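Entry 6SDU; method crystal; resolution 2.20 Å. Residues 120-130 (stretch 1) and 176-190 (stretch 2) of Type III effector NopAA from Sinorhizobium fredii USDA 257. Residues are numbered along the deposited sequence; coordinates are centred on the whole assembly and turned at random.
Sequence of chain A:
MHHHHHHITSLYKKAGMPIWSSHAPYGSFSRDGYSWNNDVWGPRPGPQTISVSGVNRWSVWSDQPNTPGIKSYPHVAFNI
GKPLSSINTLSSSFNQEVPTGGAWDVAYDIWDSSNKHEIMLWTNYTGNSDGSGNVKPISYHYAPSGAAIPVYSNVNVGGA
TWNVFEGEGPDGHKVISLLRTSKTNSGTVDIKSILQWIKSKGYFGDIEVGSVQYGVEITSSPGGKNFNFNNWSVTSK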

# COMPACT_ATOMS: atom_id res chain seq x y z
N MET A 120 -3.82 -2.49 4.93
CA MET A 120 -3.57 -2.16 3.53
C MET A 120 -4.83 -1.60 2.90
O MET A 120 -5.94 -2.10 3.15
N LEU A 121 -4.67 -0.57 2.09
CA LEU A 121 -5.77 -0.01 1.31
C LEU A 121 -5.32 -0.00 -0.14
O LEU A 121 -4.42 0.76 -0.50
N TRP A 122 -5.90 -0.89 -0.96
CA TRP A 122 -5.56 -1.01 -2.39
C TRP A 122 -6.41 -0.03 -3.20
O TRP A 122 -7.63 -0.19 -3.31
N THR A 123 -5.78 0.98 -3.80
CA THR A 123 -6.53 1.95 -4.60
C THR A 123 -6.69 1.54 -6.06
O THR A 123 -7.74 1.78 -6.65
N ASN A 124 -5.65 0.99 -6.69
CA ASN A 124 -5.71 0.53 -8.08
C ASN A 124 -4.82 -0.70 -8.17
O ASN A 124 -3.77 -0.75 -7.53
N TYR A 125 -5.28 -1.72 -8.89
CA TYR A 125 -4.58 -2.99 -8.89
C TYR A 125 -4.97 -3.76 -10.15
O TYR A 125 -5.90 -3.37 -10.86
N THR A 126 -4.22 -4.81 -10.44
CA THR A 126 -4.50 -5.59 -11.65
C THR A 126 -5.44 -6.75 -11.42
O THR A 126 -5.78 -7.42 -12.39
N GLY A 127 -5.75 -7.10 -10.17
CA GLY A 127 -6.72 -8.13 -9.84
C GLY A 127 -8.10 -7.52 -9.68
O GLY A 127 -8.37 -6.43 -10.17
N ASN A 128 -9.01 -8.26 -9.03
CA ASN A 128 -10.38 -7.77 -8.81
C ASN A 128 -10.70 -7.62 -7.33
O ASN A 128 -10.11 -8.29 -6.47
N SER A 129 -11.69 -6.75 -7.03
CA SER A 129 -12.10 -6.48 -5.65
C SER A 129 -12.69 -7.69 -4.95
O SER A 129 -12.76 -7.70 -3.71
N ASP A 130 -13.14 -8.71 -5.69
CA ASP A 130 -13.70 -9.92 -5.08
C ASP A 130 -12.64 -10.92 -4.60
O ASP A 130 -13.01 -12.02 -4.16
N ILE A 176 -4.89 -6.82 7.62
CA ILE A 176 -6.25 -6.48 7.20
C ILE A 176 -6.11 -5.65 5.92
O ILE A 176 -5.45 -4.59 5.94
N SER A 177 -6.70 -6.12 4.83
CA SER A 177 -6.59 -5.46 3.52
C SER A 177 -7.96 -5.00 3.03
O SER A 177 -8.91 -5.78 3.01
N LEU A 178 -8.04 -3.74 2.60
CA LEU A 178 -9.26 -3.20 2.00
C LEU A 178 -8.98 -2.94 0.52
O LEU A 178 -8.06 -2.19 0.19
N LEU A 179 -9.78 -3.56 -0.35
CA LEU A 179 -9.66 -3.38 -1.79
C LEU A 179 -10.82 -2.50 -2.23
O LEU A 179 -11.97 -2.83 -1.97
N ARG A 180 -10.51 -1.36 -2.86
CA ARG A 180 -11.58 -0.47 -3.30
C ARG A 180 -12.45 -1.18 -4.33
O ARG A 180 -11.94 -1.72 -5.32
N THR A 181 -13.77 -1.16 -4.11
CA THR A 181 -14.69 -1.81 -5.04
C THR A 181 -14.68 -1.11 -6.39
O THR A 181 -15.03 -1.73 -7.40
N SER A 182 -14.41 0.20 -6.40
CA SER A 182 -14.17 0.95 -7.63
C SER A 182 -12.73 1.47 -7.60
O SER A 182 -12.36 2.25 -6.72
N LYS A 183 -11.91 1.04 -8.56
CA LYS A 183 -10.52 1.48 -8.61
C LYS A 183 -10.46 2.95 -9.01
O LYS A 183 -11.30 3.44 -9.76
N THR A 184 -9.47 3.65 -8.47
CA THR A 184 -9.29 5.07 -8.77
C THR A 184 -7.80 5.40 -8.77
O THR A 184 -6.98 4.69 -8.17
N ASN A 185 -7.45 6.49 -9.48
CA ASN A 185 -6.07 7.00 -9.50
C ASN A 185 -5.91 8.33 -8.78
O ASN A 185 -4.82 8.91 -8.82
N SER A 186 -6.97 8.87 -8.20
CA SER A 186 -6.86 10.06 -7.36
C SER A 186 -7.98 10.02 -6.34
O SER A 186 -9.09 9.57 -6.65
N GLY A 187 -7.71 10.51 -5.14
CA GLY A 187 -8.70 10.46 -4.09
C GLY A 187 -8.10 10.87 -2.76
O GLY A 187 -6.94 11.27 -2.68
N THR A 188 -8.92 10.75 -1.72
CA THR A 188 -8.54 11.09 -0.35
C THR A 188 -9.09 10.02 0.58
O THR A 188 -10.26 9.65 0.46
N VAL A 189 -8.27 9.53 1.51
CA VAL A 189 -8.70 8.51 2.45
C VAL A 189 -8.67 9.07 3.87
O VAL A 189 -7.71 9.75 4.26
N ASP A 190 -9.70 8.75 4.64
CA ASP A 190 -9.79 9.11 6.05
C ASP A 190 -9.30 7.89 6.80
O ASP A 190 -10.05 6.95 7.08

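Residues 120-122 and 176-180 run side by side as parallel strands, and the backbone sets which side chains meet. Met120 N donates to Ile176 O at 2.8 Å, and Leu178 N donates to Met120 O at 2.7 Å. Trp122 N donates to Leu178 O at 2.8 Å, and Arg180 N to Trp122 O at 3.1 Å. This ladder pairs Met120 with Ser177, Leu121 with Leu178, and Trp122 with Leu179.

Leu121 and Leu178 lie on one face of the sheet. Leu121 is m at chi1 and t at chi2, and its end bends nearer to stretch 2. Leu121 CD2 rests 3.9 Å from CB of Leu178, which is m, p. The other methyl, Leu121 CD1, reaches Val189 CG1 at 4.4 Å. Val189 is m and points toward stretch 1, so Leu121 fits between Leu178 and the second strand of stretch 2.

The other face carries Met120, Ser177, Trp122 and Leu179. Met120 CB passes Ser177 OG at 3.9 Å, but the m, t, p rotamer leads the end of the methionine away. Trp122, with chi1 m and chi2 at 25°, offers a flat surface to Leu179. Leu179 CD1 sits over one ring face, 3.6 Å from Trp122 CD2, in a CH-pi contact with the five-membered ring. Trp122 NE1 is buried here without a hydrogen-bond partner in the model.

Leu179 is the bump that fills the hollow between the two aromatic residues. It is m, p. Leu179 CD1 lies over Trp122, and Leu179 CD2 is near both rings, 4.0 Å from Trp122 CE3 and 3.9 Å from Tyr125 CE2. Leu179 CD2 also meets Asn128 O at 3.6 Å and Ser129 CA at 4.1 Å, so the later loop of stretch 1 helps to close the pocket.

At the corner formed by Thr123 and Asn124, Thr184 N donates to Thr123 O at 3.1 Å. Tyr125 is p at chi1, and its end comes nearer to stretch 2. Its ring is sandwiched, with Leu179 over one face and Lys183 over the opposite face. Tyr125 OH donates to Arg180 O at 2.7 Å, at the ring edge.

Lys183 points toward stretch 1 and is extended, m at chi1 and then t throughout. Lys183 CE lies 3.8 Å from Tyr125 CE2 and makes a CH-pi contact with that ring; the NZ adds a cation-pi contact over the same face. Lys183 NZ donates to Tyr125 O at 2.7 Å and to Gly127 O at 2.9 Å. The long chain therefore covers the ring and ends against the loop backbone.

Asn124, t at chi1, donates from ND2 to Asn185 OD1 at 2.9 Å. Asn185 is m at chi1. A water accepts from Asn124 ND2 at 3.2 Å and from Asn185 ND2 at 3.0 Å, bridging the two amides.

Ser129, p, points toward stretch 2, with Ser129 CB 3.9 Å from Thr181 CA. A second water lies 2.9 Å from Ser129 OG and donates to Thr181 O at 2.8 Å.

A beta-d-glucopyranose also touches these stretches.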

# COMPACT_ATOMS: atom_id res chain seq x y z
CB MET A 120 -3.11 -3.39 2.72
CG MET A 120 -1.88 -4.15 3.24
SD MET A 120 -1.11 -5.12 1.91
CE MET A 120 -0.29 -3.80 1.03
CB LEU A 121 -6.15 1.40 1.77
CG LEU A 121 -6.16 1.69 3.29
CD1 LEU A 121 -6.36 3.20 3.55
CD2 LEU A 121 -7.23 0.88 3.98
CB TRP A 122 -5.80 -2.44 -2.87
CG TRP A 122 -4.90 -3.53 -2.27
CD1 TRP A 122 -4.25 -3.50 -1.06
CD2 TRP A 122 -4.59 -4.81 -2.85
NE1 TRP A 122 -3.54 -4.67 -0.87
CE2 TRP A 122 -3.73 -5.49 -1.95
CE3 TRP A 122 -4.95 -5.44 -4.06
CZ2 TRP A 122 -3.23 -6.77 -2.22
CZ3 TRP A 122 -4.44 -6.72 -4.33
CH2 TRP A 122 -3.58 -7.36 -3.41
CB THR A 123 -5.87 3.33 -4.53
OG1 THR A 123 -4.54 3.27 -5.10
CG2 THR A 123 -5.82 3.82 -3.09
CB ASN A 124 -5.27 1.61 -9.09
CG ASN A 124 -5.76 1.33 -10.53
OD1 ASN A 124 -6.40 0.30 -10.82
ND2 ASN A 124 -5.43 2.23 -11.44
CB TYR A 125 -4.87 -3.78 -7.60
CG TYR A 125 -6.33 -3.77 -7.14
CD1 TYR A 125 -6.88 -2.65 -6.48
CD2 TYR A 125 -7.15 -4.87 -7.34
CE1 TYR A 125 -8.20 -2.64 -6.07
CE2 TYR A 125 -8.47 -4.86 -6.93
CZ TYR A 125 -9.00 -3.75 -6.30
OH TYR A 125 -10.31 -3.77 -5.90
CB THR A 126 -3.21 -6.16 -12.25
OG1 THR A 126 -2.52 -6.92 -11.24
CG2 THR A 126 -2.33 -5.06 -12.72
CB ASN A 128 -11.41 -8.68 -9.47
CG ASN A 128 -11.05 -9.02 -10.92
OD1 ASN A 128 -10.87 -10.19 -11.25
ND2 ASN A 128 -10.91 -8.01 -11.76
CB SER A 129 -13.11 -5.32 -5.60
OG SER A 129 -14.33 -5.67 -6.22
CB ASP A 130 -14.67 -10.61 -6.06
CG ASP A 130 -13.98 -11.15 -7.31
OD1 ASP A 130 -12.73 -11.10 -7.41
OD2 ASP A 130 -14.70 -11.62 -8.21
CB ILE A 176 -7.00 -5.69 8.29
CG1 ILE A 176 -6.95 -6.40 9.65
CG2 ILE A 176 -8.45 -5.47 7.90
CD1 ILE A 176 -7.79 -7.65 9.68
CB SER A 177 -5.98 -6.40 2.49
OG SER A 177 -4.76 -6.92 2.94
CB LEU A 178 -9.70 -1.92 2.71
CG LEU A 178 -10.41 -2.15 4.05
CD1 LEU A 178 -9.45 -2.63 5.11
CD2 LEU A 178 -11.11 -0.86 4.51
CB LEU A 179 -9.70 -4.73 -2.53
CG LEU A 179 -8.40 -5.49 -2.73
CD1 LEU A 179 -7.71 -5.79 -1.41
CD2 LEU A 179 -8.66 -6.80 -3.51
CB ARG A 180 -11.01 0.81 -3.89
CG ARG A 180 -11.24 2.02 -3.01
CD ARG A 180 -10.87 3.28 -3.71
NE ARG A 180 -11.94 3.66 -4.62
CZ ARG A 180 -12.46 4.87 -4.67
NH1 ARG A 180 -12.02 5.83 -3.88
NH2 ARG A 180 -13.42 5.12 -5.54
CB THR A 181 -16.10 -1.87 -4.47
OG1 THR A 181 -16.59 -0.54 -4.19
CG2 THR A 181 -16.10 -2.72 -3.20
CB SER A 182 -15.18 2.09 -7.79
OG SER A 182 -15.12 2.62 -9.09
CB LYS A 183 -9.73 0.64 -9.60
CG LYS A 183 -9.70 -0.84 -9.30
CD LYS A 183 -9.29 -1.63 -10.56
CE LYS A 183 -9.22 -3.12 -10.25
NZ LYS A 183 -8.53 -3.84 -11.35
CB THR A 184 -10.05 5.95 -7.75
OG1 THR A 184 -10.15 7.30 -8.23
CG2 THR A 184 -9.32 5.92 -6.39
CB ASN A 185 -5.54 7.12 -10.93
CG ASN A 185 -5.17 5.76 -11.52
OD1 ASN A 185 -4.59 4.92 -10.83
ND2 ASN A 185 -5.50 5.54 -12.79
CB SER A 186 -6.89 11.36 -8.17
OG SER A 186 -8.20 11.61 -8.64
CB THR A 188 -9.08 12.47 0.05
OG1 THR A 188 -8.52 13.48 -0.81
CG2 THR A 188 -8.73 12.79 1.50
CB VAL A 189 -7.81 7.25 2.38
CG1 VAL A 189 -8.14 6.43 1.14
CG2 VAL A 189 -6.36 7.64 2.40
CB ASP A 190 -11.21 9.52 6.42
CG ASP A 190 -11.37 9.84 7.90
OD1 ASP A 190 -10.36 9.80 8.65
OD2 ASP A 190 -12.53 10.09 8.32
O HOH W 1 -6.09 3.11 -14.43
O HOH W 2 -16.38 -4.16 -7.60